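Local coordinates for COPII coat assembly protein SEC16 (PDB 3MZK), which helps initiate assembly of the COPII coat that forms transport vesicles from the endoplasmic reticulum, takes part in cargo selection, and is also involved in autophagy, at residues B[354-359]-B[397-402]; B[358-363]-B[404-409]; B[306-311]-B[337-342]; B[299-304]-B[317-322]; B[17-22]-B[55-60]. All coordinates share one frame; numbering follows the deposited sequence.

Interaction 1: residues B[354-359]-B[397-402]; sequences SILPQK and INLTRE
L399 reaches across from helix 394-409 to pack on L356 and P357 at the start of helix 356-368, two roughly parallel helices of the ACE1-like helical domain of Sec16. Between the two segments the contact is wholly apolar. The two branches of L399 divide the work: CD1 lies 4.0 Å from L356 CB, the two leucine side chains crossing at about a right angle, while CD2 comes within 3.9 Å of P357 CG. With CG anti to the carbonyl carbon (chi1 -71°), the forked end of L399 is carried out to meet both neighbours at once. Leucine suits a place that must fill two directions, and proline suits the first turn of a helix, where its missing N-H costs nothing. L356 also packs on L382 and S385 of helix 372-387.

Q358 and K359 turn their polar ends to helix 330-344. On the second helix R401 and E402 form a salt bridge, NH2 to OE2 3.4 Å, whose hydrogen bond is weak. N398 OD1 is gripped twice, since a backbone group of the partner protein chain also bonds to it; R401 NH2 donates to this oxygen over 3.3 Å, nearly straight at 172° but from well above the carbonyl plane.

Interaction 2: residues B[358-363]-B[404-409]; sequences QKIYHA and SEVASR
V406 carries this contact, setting one methyl on I360 and the other on A363. Its CG1 stands anti to the backbone N (chi1 179°) and leans on A363, 4.1 Å from the CB atom; CG2, on the other branch, meets I360 at 3.7 Å from that residue's CG2. A beta-branched valine fits here because its two methyls diverge straight from the backbone, so that both partners are met with little reach.

I360 and A363 are three residues apart and so fall on one face of helix 356-368. The small side chain of A363 is compatible with the close approach of its CA to the CA of V406, 7.3 Å. I360 also rests on L382 and A363 on Y378, both of helix 372-387, and I360 touches an apolar side chain of the partner protein chain as well.

Beyond the apolar patch, R409 NH2 hydrogen-bonds S364 OG. On the solvent side, S408 OG donates to S404 O over 3.0 Å, sharing that carbonyl with the helical N-H of S408. The packing of valine on isoleucine and alanine, between two helices running in roughly the same direction, is consistent with the helical ACE1-like domain, a member of the TPR clan.

Interaction 3: residues B[306-311]-B[337-342]; sequences VPLSNE and EIYEYI
A tyrosine hydroxyl on a helix gives its proton to a backbone carbonyl of a loop: Y339 OH bonds to V306 O over 2.8 Å. The donor does not sit on a lone pair but lies above the carbonyl plane, 39° out of it, while the oxygen itself lies in the plane of the ring, at its edge. With CG anti to the backbone N (chi1 -169°), the ring is thrown out from helix 330-344 far enough for its hydroxyl to reach the loop.

The apolar part of the same ring is used by L308, whose CG approaches Y339 CD2 to 3.9 Å near the ring plane. Tyrosine is thus fitted to both tasks, a long hydrocarbon flank for the leucine and a polar tip for a buried carbonyl. A phenylalanine here would lack the hydroxyl and would probably leave the V306 carbonyl without this partner in a buried setting. Elsewhere Y339 stands edge-to-face with F343 and touches I302 and L106.

Further along the loop, S309 OG accepts from the backbone N of E311 at 3.1 Å, forming an ST turn that bends the chain. The whole is a long interhelical loop, following helix 294-303, folded back against the next helix of the ACE1-like domain.

Interaction 4: residues B[299-304]-B[317-322]; sequences TLFIIG and SDVIFE
One face of the F321 ring is covered by F301 CB, which stands 3.6 Å from the ring centroid and only 17° off its normal, a CH-pi contact. The two phenyl rings themselves meet obliquely, planes at 52° and centroids 5.0 Å apart, so they form neither a stack nor a T-shaped pair. The side chains run past each other in opposite directions, which leads F301 CD2 to within 3.5 Å of F321 CD2. F321 reaches the helix because its CG is turned away from its own backbone N (chi1 -169°).

Smaller groups fill in round this pair. I302 CG1 lies 4.4 Å from F321 CZ, and the far end of F301 reaches V319, CZ to CG1 4.3 Å. Just before V319 the loop makes an ST turn, S317 OG accepting from the backbone N of V319 at 3.1 Å.

Phenylalanine suits position 321 because a broad flat face can cover the methylene of a helix residue as well as its ring. An alanine here would probably open a gap beside F301 CB and leave the F301 ring less confined. L308 and V313 of the loop also touch F321. With hydrocarbon alone meeting between 299-304 and 317-322, their pairing rests on shape and the exclusion of water, and the directional bonds that tie down this loop come from elsewhere along it.

Interaction 5: residues B[17-22]-B[55-60]; sequences FHWSAA and QIIKPN
Two isoleucine tips meet two aromatic rings here, I56 on F17 and I57 on W19, joining the short antiparallel sheet to the loop that runs from strand 48-52 to helix 61-65. These two pairs are the packed part. I57 CD1 lies 3.9 Å from W19 CZ3; W19 crosses the isoleucine at about a right angle, and its indole swings toward the loop although its CB points past it. I56 CD1 comes to the rim of F17, near the ring plane, 4.1 Å from CE1. The rings also support each other, F17 CE2 lying over one face of the indole, and V25 of the neighbouring strand touches F17, W19 and I56.

Away from these tips the contact is loose. The backbones stay far apart, W19 CA and I56 CA being 11.1 Å distant, and beyond I57 the loop is exposed at P59, with K58 poorly ordered. W19 NE1 is satisfied by a backbone group of the partner protein chain. Long, flexible aliphatic ends suit such a span, and the loop is therefore tied to strand 16-19 by apolar contacts at the side-chain tips alone.

Overall arrangement
Interactions 1 and 2 lie at successive levels of one helix pair, 356-368 with 394-409, and both are buried and apolar; L399 CD2 of the first packs on I360 CD1 of the second. Interactions 3 and 4 lie nearer the centre of the chain and interlock, since both pin the same long loop, to helix 330-344 and helix 294-303 respectively. Their chemistry differs: a hydroxyl-carbonyl bond marks interaction 3, aromatic packing interaction 4. The salt bridge from K359 NZ to E340 OE1 joins the two groups. Interaction 5 stands apart, between the three-stranded sheet near the N-terminus and the loop following it, partly exposed and about 17 Å centre to centre from interaction 2.

Interaction 1: residues B[354-359]-B[397-402]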
# COMPACT_ATOMS: atom_id res chain seq x y z
N SER B 354 2.60 -30.62 12.05
CA SER B 354 3.90 -31.21 11.78
C SER B 354 4.61 -31.71 13.04
O SER B 354 5.53 -32.52 12.95
CB SER B 354 4.80 -30.22 11.03
OG SER B 354 5.07 -29.08 11.83
N ILE B 355 4.19 -31.23 14.21
CA ILE B 355 4.85 -31.61 15.45
C ILE B 355 4.05 -32.60 16.30
O ILE B 355 4.51 -33.01 17.37
CB ILE B 355 5.23 -30.39 16.32
CG1 ILE B 355 4.00 -29.78 16.98
CG2 ILE B 355 5.98 -29.36 15.49
CD1 ILE B 355 4.32 -28.92 18.17
N LEU B 356 2.87 -32.98 15.84
CA LEU B 356 2.08 -33.99 16.56
C LEU B 356 2.87 -35.28 16.80
O LEU B 356 2.85 -35.83 17.90
CB LEU B 356 0.77 -34.28 15.83
CG LEU B 356 -0.33 -33.24 16.06
CD1 LEU B 356 -1.43 -33.33 15.01
CD2 LEU B 356 -0.90 -33.40 17.46
N PRO B 357 3.56 -35.78 15.77
CA PRO B 357 4.43 -36.94 15.99
C PRO B 357 5.39 -36.71 17.15
O PRO B 357 5.57 -37.60 17.96
CB PRO B 357 5.20 -37.04 14.67
CG PRO B 357 4.25 -36.52 13.67
CD PRO B 357 3.53 -35.39 14.35
N GLN B 358 5.97 -35.52 17.22
CA GLN B 358 6.94 -35.22 18.28
C GLN B 358 6.28 -35.26 19.65
O GLN B 358 6.90 -35.67 20.62
CB GLN B 358 7.61 -33.87 18.05
CG GLN B 358 8.82 -33.61 18.94
CD GLN B 358 9.44 -32.24 18.70
OE1 GLN B 358 10.66 -32.12 18.55
NE2 GLN B 358 8.61 -31.21 18.69
N LYS B 359 5.02 -34.84 19.72
CA LYS B 359 4.28 -34.87 20.97
C LYS B 359 4.03 -36.30 21.46
O LYS B 359 4.14 -36.59 22.65
CB LYS B 359 2.94 -34.14 20.83
CG LYS B 359 3.07 -32.64 20.64
CD LYS B 359 1.71 -31.98 20.74
CE LYS B 359 1.79 -30.50 20.42
NZ LYS B 359 0.42 -29.91 20.36
N ILE B 397 -4.37 -41.25 10.22
CA ILE B 397 -4.47 -42.69 10.45
C ILE B 397 -3.26 -43.26 11.18
O ILE B 397 -3.41 -44.04 12.12
CB ILE B 397 -4.63 -43.45 9.12
CG1 ILE B 397 -5.90 -42.97 8.40
CG2 ILE B 397 -4.68 -44.94 9.37
CD1 ILE B 397 -5.91 -43.28 6.92
N ASN B 398 -2.08 -42.85 10.75
CA ASN B 398 -0.84 -43.22 11.41
C ASN B 398 -0.72 -42.71 12.85
O ASN B 398 -0.41 -43.48 13.76
CB ASN B 398 0.36 -42.75 10.60
CG ASN B 398 0.54 -43.53 9.32
OD1 ASN B 398 0.23 -44.72 9.28
ND2 ASN B 398 1.02 -42.88 8.27
N LEU B 399 -0.98 -41.42 13.04
CA LEU B 399 -0.95 -40.84 14.39
C LEU B 399 -1.89 -41.57 15.33
O LEU B 399 -1.59 -41.76 16.51
CB LEU B 399 -1.32 -39.35 14.35
CG LEU B 399 -0.30 -38.39 13.75
CD1 LEU B 399 -0.94 -37.03 13.49
CD2 LEU B 399 0.91 -38.27 14.65
N THR B 400 -3.05 -41.98 14.82
CA THR B 400 -4.02 -42.68 15.64
C THR B 400 -3.44 -44.00 16.12
O THR B 400 -3.52 -44.34 17.31
CB THR B 400 -5.32 -42.94 14.88
OG1 THR B 400 -5.87 -41.69 14.46
CG2 THR B 400 -6.32 -43.65 15.77
N ARG B 401 -2.86 -44.76 15.20
CA ARG B 401 -2.27 -46.04 15.54
C ARG B 401 -1.14 -45.84 16.56
O ARG B 401 -1.13 -46.46 17.61
CB ARG B 401 -1.73 -46.72 14.28
CG ARG B 401 -0.94 -47.99 14.54
CD ARG B 401 -0.30 -48.48 13.25
NE ARG B 401 0.23 -47.38 12.47
CZ ARG B 401 1.40 -46.79 12.72
NH1 ARG B 401 2.15 -47.20 13.73
NH2 ARG B 401 1.81 -45.78 11.95
N GLU B 402 -0.21 -44.95 16.22
CA GLU B 402 0.96 -44.71 17.05
C GLU B 402 0.56 -44.20 18.42
O GLU B 402 1.22 -44.48 19.42
CB GLU B 402 1.89 -43.71 16.36
CG GLU B 402 2.43 -44.22 15.04
CD GLU B 402 3.22 -43.17 14.29
OE1 GLU B 402 3.06 -41.96 14.59
OE2 GLU B 402 4.01 -43.56 13.41

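Interaction 2: residues B[358-363]-B[404-409]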
# COMPACT_ATOMS: atom_id res chain seq x y z
N GLN B 358 5.97 -35.52 17.22
CA GLN B 358 6.94 -35.22 18.28
C GLN B 358 6.28 -35.26 19.65
O GLN B 358 6.90 -35.67 20.62
CB GLN B 358 7.61 -33.87 18.05
CG GLN B 358 8.82 -33.61 18.94
CD GLN B 358 9.44 -32.24 18.70
OE1 GLN B 358 10.66 -32.12 18.55
NE2 GLN B 358 8.61 -31.21 18.69
N LYS B 359 5.02 -34.84 19.72
CA LYS B 359 4.28 -34.87 20.97
C LYS B 359 4.03 -36.30 21.46
O LYS B 359 4.14 -36.59 22.65
CB LYS B 359 2.94 -34.14 20.83
CG LYS B 359 3.07 -32.64 20.64
CD LYS B 359 1.71 -31.98 20.74
CE LYS B 359 1.79 -30.50 20.42
NZ LYS B 359 0.42 -29.91 20.36
N ILE B 360 3.69 -37.19 20.53
CA ILE B 360 3.48 -38.59 20.85
C ILE B 360 4.80 -39.20 21.31
O ILE B 360 4.84 -39.96 22.28
CB ILE B 360 2.95 -39.38 19.64
CG1 ILE B 360 1.63 -38.77 19.16
CG2 ILE B 360 2.76 -40.85 19.99
CD1 ILE B 360 1.05 -39.48 17.96
N TYR B 361 5.86 -38.86 20.61
CA TYR B 361 7.21 -39.28 20.97
C TYR B 361 7.56 -38.77 22.37
O TYR B 361 8.28 -39.43 23.12
CB TYR B 361 8.19 -38.77 19.93
CG TYR B 361 9.63 -38.67 20.37
CD1 TYR B 361 10.35 -39.80 20.71
CD2 TYR B 361 10.27 -37.44 20.41
CE1 TYR B 361 11.67 -39.71 21.10
CE2 TYR B 361 11.59 -37.34 20.79
CZ TYR B 361 12.28 -38.47 21.13
OH TYR B 361 13.59 -38.35 21.51
N HIS B 362 7.05 -37.59 22.69
CA HIS B 362 7.23 -36.99 24.01
C HIS B 362 6.57 -37.89 25.05
O HIS B 362 7.20 -38.30 26.03
CB HIS B 362 6.63 -35.58 24.04
CG HIS B 362 6.82 -34.84 25.33
ND1 HIS B 362 6.22 -33.64 25.59
CD2 HIS B 362 7.56 -35.15 26.43
CE1 HIS B 362 6.57 -33.22 26.80
NE2 HIS B 362 7.38 -34.12 27.33
N ALA B 363 5.30 -38.22 24.83
CA ALA B 363 4.57 -39.13 25.71
C ALA B 363 5.28 -40.46 25.87
O ALA B 363 5.30 -41.04 26.95
CB ALA B 363 3.15 -39.34 25.20
N SER B 404 -2.31 -44.97 19.91
CA SER B 404 -2.85 -46.13 20.60
C SER B 404 -1.75 -46.97 21.25
O SER B 404 -1.87 -47.40 22.40
CB SER B 404 -3.67 -47.01 19.65
OG SER B 404 -4.91 -46.40 19.36
N GLU B 405 -0.68 -47.21 20.50
CA GLU B 405 0.43 -48.02 20.98
C GLU B 405 1.01 -47.44 22.26
O GLU B 405 1.19 -48.15 23.25
CB GLU B 405 1.52 -48.14 19.91
CG GLU B 405 2.62 -49.14 20.26
CD GLU B 405 2.09 -50.56 20.37
OE1 GLU B 405 0.94 -50.80 19.95
OE2 GLU B 405 2.83 -51.43 20.88
N VAL B 406 1.30 -46.14 22.24
CA VAL B 406 1.85 -45.47 23.41
C VAL B 406 0.84 -45.50 24.55
O VAL B 406 1.19 -45.77 25.70
CB VAL B 406 2.22 -44.02 23.11
CG1 VAL B 406 2.76 -43.35 24.35
CG2 VAL B 406 3.24 -43.97 21.98
N ALA B 407 -0.42 -45.22 24.23
CA ALA B 407 -1.47 -45.22 25.23
C ALA B 407 -1.56 -46.59 25.90
O ALA B 407 -1.63 -46.69 27.12
CB ALA B 407 -2.80 -44.83 24.62
N SER B 408 -1.55 -47.65 25.09
CA SER B 408 -1.57 -49.01 25.62
C SER B 408 -0.43 -49.24 26.60
O SER B 408 -0.63 -49.76 27.70
CB SER B 408 -1.48 -50.04 24.49
OG SER B 408 -2.62 -49.97 23.64
N ARG B 409 0.78 -48.85 26.20
CA ARG B 409 1.97 -49.05 27.01
C ARG B 409 1.88 -48.38 28.38
O ARG B 409 2.55 -48.79 29.32
CB ARG B 409 3.21 -48.56 26.25
CG ARG B 409 3.78 -49.59 25.28
CD ARG B 409 4.66 -48.94 24.23
NE ARG B 409 5.64 -48.04 24.81
CZ ARG B 409 6.31 -47.13 24.12
NH1 ARG B 409 6.10 -46.99 22.82
NH2 ARG B 409 7.19 -46.34 24.73

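Interaction 3: residues B[306-311]-B[337-342]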
# COMPACT_ATOMS: atom_id res chain seq x y z
N VAL B 306 8.00 -17.53 11.98
CA VAL B 306 7.75 -18.47 10.90
C VAL B 306 7.08 -19.72 11.45
O VAL B 306 7.50 -20.27 12.46
CB VAL B 306 9.05 -18.86 10.18
CG1 VAL B 306 8.79 -19.98 9.19
CG2 VAL B 306 9.67 -17.65 9.50
N PRO B 307 6.02 -20.18 10.78
CA PRO B 307 5.29 -21.37 11.27
C PRO B 307 6.11 -22.66 11.17
O PRO B 307 6.91 -22.82 10.24
CB PRO B 307 4.08 -21.45 10.33
CG PRO B 307 4.01 -20.12 9.63
CD PRO B 307 5.41 -19.61 9.57
N LEU B 308 5.92 -23.56 12.13
CA LEU B 308 6.48 -24.90 12.06
C LEU B 308 5.62 -25.77 11.16
O LEU B 308 4.43 -25.95 11.42
CB LEU B 308 6.56 -25.53 13.46
CG LEU B 308 7.66 -25.04 14.41
CD1 LEU B 308 7.61 -25.78 15.73
CD2 LEU B 308 9.04 -25.19 13.78
N SER B 309 6.21 -26.29 10.09
CA SER B 309 5.48 -27.15 9.15
C SER B 309 6.44 -27.91 8.23
O SER B 309 7.65 -27.89 8.43
CB SER B 309 4.53 -26.31 8.30
OG SER B 309 5.22 -25.66 7.24
N ASN B 310 5.87 -28.57 7.23
CA ASN B 310 6.65 -29.31 6.24
C ASN B 310 6.91 -28.49 4.98
O ASN B 310 7.76 -28.84 4.16
CB ASN B 310 5.94 -30.60 5.86
CG ASN B 310 5.78 -31.55 7.03
OD1 ASN B 310 6.76 -32.08 7.54
ND2 ASN B 310 4.53 -31.76 7.45
N GLU B 311 6.17 -27.40 4.83
CA GLU B 311 6.30 -26.56 3.64
C GLU B 311 7.56 -25.71 3.73
O GLU B 311 7.97 -25.31 4.82
CB GLU B 311 5.07 -25.67 3.49
N GLU B 337 6.88 -27.11 21.61
CA GLU B 337 5.56 -26.98 22.23
C GLU B 337 5.32 -25.58 22.79
O GLU B 337 4.21 -25.05 22.71
CB GLU B 337 5.33 -28.03 23.30
CG GLU B 337 3.93 -27.96 23.89
CD GLU B 337 3.56 -29.20 24.68
OE1 GLU B 337 4.35 -30.17 24.69
OE2 GLU B 337 2.47 -29.19 25.30
N ILE B 338 6.36 -24.98 23.35
CA ILE B 338 6.28 -23.60 23.83
C ILE B 338 6.03 -22.63 22.68
O ILE B 338 5.17 -21.74 22.77
CB ILE B 338 7.56 -23.20 24.58
CG1 ILE B 338 7.66 -23.99 25.89
CG2 ILE B 338 7.59 -21.70 24.84
CD1 ILE B 338 8.95 -23.78 26.66
N TYR B 339 6.78 -22.80 21.60
CA TYR B 339 6.61 -21.99 20.40
C TYR B 339 5.18 -22.11 19.89
O TYR B 339 4.60 -21.14 19.41
CB TYR B 339 7.61 -22.42 19.33
CG TYR B 339 7.71 -21.50 18.14
CD1 TYR B 339 7.98 -20.14 18.30
CD2 TYR B 339 7.56 -21.99 16.84
CE1 TYR B 339 8.08 -19.29 17.21
CE2 TYR B 339 7.67 -21.15 15.74
CZ TYR B 339 7.93 -19.80 15.93
OH TYR B 339 8.03 -18.96 14.85
N GLU B 340 4.61 -23.31 20.01
CA GLU B 340 3.23 -23.52 19.58
C GLU B 340 2.26 -22.77 20.48
O GLU B 340 1.33 -22.11 20.01
CB GLU B 340 2.89 -25.01 19.59
CG GLU B 340 1.48 -25.32 19.10
CD GLU B 340 1.13 -26.78 19.27
OE1 GLU B 340 1.37 -27.33 20.37
OE2 GLU B 340 0.61 -27.39 18.31
N TYR B 341 2.49 -22.87 21.79
CA TYR B 341 1.65 -22.17 22.76
C TYR B 341 1.61 -20.68 22.46
O TYR B 341 0.56 -20.05 22.55
CB TYR B 341 2.16 -22.42 24.18
CG TYR B 341 1.29 -21.80 25.25
CD1 TYR B 341 0.03 -22.30 25.52
CD2 TYR B 341 1.74 -20.71 26.00
CE1 TYR B 341 -0.77 -21.74 26.50
CE2 TYR B 341 0.95 -20.14 26.98
CZ TYR B 341 -0.30 -20.66 27.23
OH TYR B 341 -1.10 -20.11 28.21
N ILE B 342 2.75 -20.11 22.09
CA ILE B 342 2.84 -18.69 21.79
C ILE B 342 1.93 -18.31 20.61
O ILE B 342 1.24 -17.29 20.66
CB ILE B 342 4.30 -18.27 21.51
CG1 ILE B 342 5.13 -18.37 22.79
CG2 ILE B 342 4.36 -16.86 20.96
CD1 ILE B 342 6.61 -18.21 22.56

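Interaction 4: residues B[299-304]-B[317-322]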
# COMPACT_ATOMS: atom_id res chain seq x y z
N THR B 299 16.72 -19.65 15.29
CA THR B 299 16.61 -18.39 16.02
C THR B 299 15.94 -17.34 15.14
O THR B 299 14.95 -16.72 15.54
CB THR B 299 17.99 -17.90 16.52
OG1 THR B 299 18.62 -18.92 17.29
CG2 THR B 299 17.85 -16.66 17.37
N LEU B 300 16.45 -17.15 13.93
CA LEU B 300 15.87 -16.18 13.00
C LEU B 300 14.41 -16.48 12.68
O LEU B 300 13.58 -15.57 12.65
CB LEU B 300 16.69 -16.07 11.71
CG LEU B 300 18.20 -15.86 11.89
CD1 LEU B 300 18.82 -15.31 10.62
CD2 LEU B 300 18.48 -14.95 13.07
N PHE B 301 14.09 -17.75 12.46
CA PHE B 301 12.72 -18.17 12.14
C PHE B 301 11.77 -17.87 13.29
O PHE B 301 10.63 -17.45 13.06
CB PHE B 301 12.67 -19.66 11.78
CG PHE B 301 13.39 -20.00 10.51
CD1 PHE B 301 13.53 -19.07 9.49
CD2 PHE B 301 13.93 -21.27 10.32
CE1 PHE B 301 14.20 -19.39 8.31
CE2 PHE B 301 14.59 -21.60 9.15
CZ PHE B 301 14.73 -20.66 8.14
N ILE B 302 12.24 -18.11 14.51
CA ILE B 302 11.47 -17.80 15.71
C ILE B 302 11.15 -16.31 15.80
O ILE B 302 10.00 -15.91 15.99
CB ILE B 302 12.22 -18.24 16.97
CG1 ILE B 302 12.29 -19.76 17.04
CG2 ILE B 302 11.55 -17.68 18.21
CD1 ILE B 302 13.33 -20.30 18.01
N ILE B 303 12.18 -15.48 15.67
CA ILE B 303 12.00 -14.03 15.69
C ILE B 303 11.02 -13.61 14.60
O ILE B 303 10.20 -12.72 14.80
CB ILE B 303 13.32 -13.29 15.48
CG1 ILE B 303 14.31 -13.64 16.59
CG2 ILE B 303 13.09 -11.79 15.45
CD1 ILE B 303 15.70 -13.11 16.36
N GLY B 304 11.12 -14.25 13.44
CA GLY B 304 10.28 -13.92 12.31
C GLY B 304 8.88 -14.50 12.42
O GLY B 304 8.04 -14.28 11.56
N SER B 317 13.23 -21.90 -2.42
CA SER B 317 14.11 -22.70 -1.59
C SER B 317 13.46 -24.01 -1.14
O SER B 317 12.24 -24.13 -1.12
CB SER B 317 14.56 -21.90 -0.36
OG SER B 317 15.37 -22.70 0.49
N ASP B 318 14.29 -24.97 -0.77
CA ASP B 318 13.79 -26.25 -0.29
C ASP B 318 13.87 -26.34 1.23
O ASP B 318 13.40 -27.31 1.83
CB ASP B 318 14.58 -27.40 -0.92
CG ASP B 318 16.07 -27.27 -0.71
OD1 ASP B 318 16.83 -28.01 -1.37
OD2 ASP B 318 16.49 -26.43 0.10
N VAL B 319 14.45 -25.32 1.86
CA VAL B 319 14.63 -25.31 3.31
C VAL B 319 13.30 -25.41 4.06
O VAL B 319 12.32 -24.78 3.68
CB VAL B 319 15.41 -24.06 3.76
CG1 VAL B 319 15.18 -23.78 5.24
CG2 VAL B 319 16.90 -24.23 3.46
N ILE B 320 13.29 -26.22 5.11
CA ILE B 320 12.08 -26.46 5.89
C ILE B 320 12.28 -26.09 7.37
O ILE B 320 13.32 -26.39 7.95
CB ILE B 320 11.65 -27.95 5.78
CG1 ILE B 320 11.27 -28.27 4.33
CG2 ILE B 320 10.49 -28.27 6.72
CD1 ILE B 320 10.86 -29.71 4.11
N PHE B 321 11.29 -25.42 7.96
CA PHE B 321 11.31 -25.17 9.40
C PHE B 321 10.43 -26.19 10.08
O PHE B 321 9.25 -25.93 10.34
CB PHE B 321 10.80 -23.76 9.72
CG PHE B 321 11.04 -23.34 11.15
CD1 PHE B 321 10.21 -22.40 11.76
CD2 PHE B 321 12.09 -23.87 11.88
CE1 PHE B 321 10.42 -22.01 13.07
CE2 PHE B 321 12.31 -23.49 13.19
CZ PHE B 321 11.48 -22.56 13.79
N GLU B 322 11.01 -27.36 10.36
CA GLU B 322 10.28 -28.53 10.84
C GLU B 322 10.25 -28.58 12.37
O GLU B 322 9.25 -28.98 12.97
CB GLU B 322 10.93 -29.80 10.27
CG GLU B 322 10.10 -31.07 10.36
CD GLU B 322 10.82 -32.28 9.75
OE1 GLU B 322 11.95 -32.12 9.26
OE2 GLU B 322 10.24 -33.39 9.78

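Interaction 5: residues B[17-22]-B[55-60]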
# COMPACT_ATOMS: atom_id res chain seq x y z
N PHE B 17 23.01 -56.45 24.91
CA PHE B 17 22.20 -55.35 25.43
C PHE B 17 20.81 -55.29 24.80
O PHE B 17 20.67 -55.31 23.57
CB PHE B 17 22.91 -54.02 25.21
CG PHE B 17 22.27 -52.87 25.94
CD1 PHE B 17 22.73 -52.48 27.19
CD2 PHE B 17 21.19 -52.19 25.37
CE1 PHE B 17 22.14 -51.43 27.86
CE2 PHE B 17 20.60 -51.14 26.04
CZ PHE B 17 21.07 -50.75 27.29
N HIS B 18 19.77 -55.21 25.62
CA HIS B 18 18.41 -55.12 25.10
C HIS B 18 17.49 -54.27 25.97
O HIS B 18 17.54 -54.33 27.19
CB HIS B 18 17.79 -56.51 24.92
CG HIS B 18 18.29 -57.24 23.72
ND1 HIS B 18 18.88 -58.48 23.79
CD2 HIS B 18 18.29 -56.89 22.41
CE1 HIS B 18 19.23 -58.87 22.57
NE2 HIS B 18 18.89 -57.92 21.72
N TRP B 19 16.66 -53.49 25.31
CA TRP B 19 15.66 -52.70 25.99
C TRP B 19 14.42 -53.55 26.20
O TRP B 19 14.15 -54.47 25.44
CB TRP B 19 15.30 -51.48 25.16
CG TRP B 19 16.50 -50.78 24.61
CD1 TRP B 19 17.16 -51.07 23.46
CD2 TRP B 19 17.17 -49.67 25.20
NE1 TRP B 19 18.22 -50.20 23.29
CE2 TRP B 19 18.24 -49.33 24.35
CE3 TRP B 19 16.97 -48.92 26.37
CZ2 TRP B 19 19.11 -48.28 24.62
CZ3 TRP B 19 17.84 -47.88 26.64
CH2 TRP B 19 18.89 -47.57 25.77
N SER B 20 13.67 -53.23 27.24
CA SER B 20 12.41 -53.90 27.49
C SER B 20 11.29 -52.88 27.57
O SER B 20 11.52 -51.72 27.92
CB SER B 20 12.49 -54.67 28.80
OG SER B 20 11.25 -55.27 29.11
N ALA B 21 10.07 -53.30 27.26
CA ALA B 21 8.91 -52.44 27.42
C ALA B 21 8.59 -52.13 28.89
O ALA B 21 7.76 -51.27 29.18
CB ALA B 21 7.69 -53.04 26.71
N ALA B 22 9.25 -52.83 29.81
CA ALA B 22 8.98 -52.67 31.25
C ALA B 22 9.99 -51.77 31.96
O ALA B 22 10.22 -51.92 33.15
CB ALA B 22 8.91 -54.01 31.93
N GLN B 55 19.42 -46.65 35.78
CA GLN B 55 20.77 -46.86 36.28
C GLN B 55 21.73 -46.82 35.10
O GLN B 55 22.92 -47.14 35.23
CB GLN B 55 20.91 -48.21 36.99
CG GLN B 55 19.74 -48.60 37.87
CD GLN B 55 19.68 -47.81 39.16
OE1 GLN B 55 20.42 -46.85 39.34
NE2 GLN B 55 18.80 -48.23 40.07
N ILE B 56 21.20 -46.45 33.94
CA ILE B 56 21.97 -46.43 32.71
C ILE B 56 21.68 -45.14 31.95
O ILE B 56 22.58 -44.51 31.40
CB ILE B 56 21.61 -47.64 31.84
CG1 ILE B 56 21.94 -48.93 32.59
CG2 ILE B 56 22.34 -47.59 30.51
CD1 ILE B 56 21.70 -50.18 31.79
N ILE B 57 20.41 -44.78 31.92
CA ILE B 57 19.98 -43.51 31.35
C ILE B 57 19.61 -42.56 32.48
O ILE B 57 18.53 -42.67 33.06
CB ILE B 57 18.77 -43.70 30.41
CG1 ILE B 57 19.22 -44.24 29.05
CG2 ILE B 57 18.01 -42.39 30.23
CD1 ILE B 57 18.11 -44.29 28.01
N LYS B 58 20.53 -41.65 32.81
CA LYS B 58 20.27 -40.64 33.83
C LYS B 58 19.13 -39.75 33.36
O LYS B 58 19.28 -39.00 32.40
CB LYS B 58 21.53 -39.81 34.08
N PRO B 59 17.98 -39.84 34.04
CA PRO B 59 16.77 -39.08 33.68
C PRO B 59 16.97 -37.56 33.80
O PRO B 59 17.90 -37.11 34.46
CB PRO B 59 15.73 -39.56 34.69
CG PRO B 59 16.25 -40.87 35.20
CD PRO B 59 17.74 -40.72 35.20
N ASN B 60 16.09 -36.80 33.15
CA ASN B 60 16.14 -35.34 33.21
C ASN B 60 15.01 -34.76 34.05
O ASN B 60 13.85 -35.09 33.84
CB ASN B 60 16.07 -34.74 31.80
CG ASN B 60 17.36 -34.93 31.02
OD1 ASN B 60 18.14 -35.84 31.32
ND2 ASN B 60 17.59 -34.08 30.04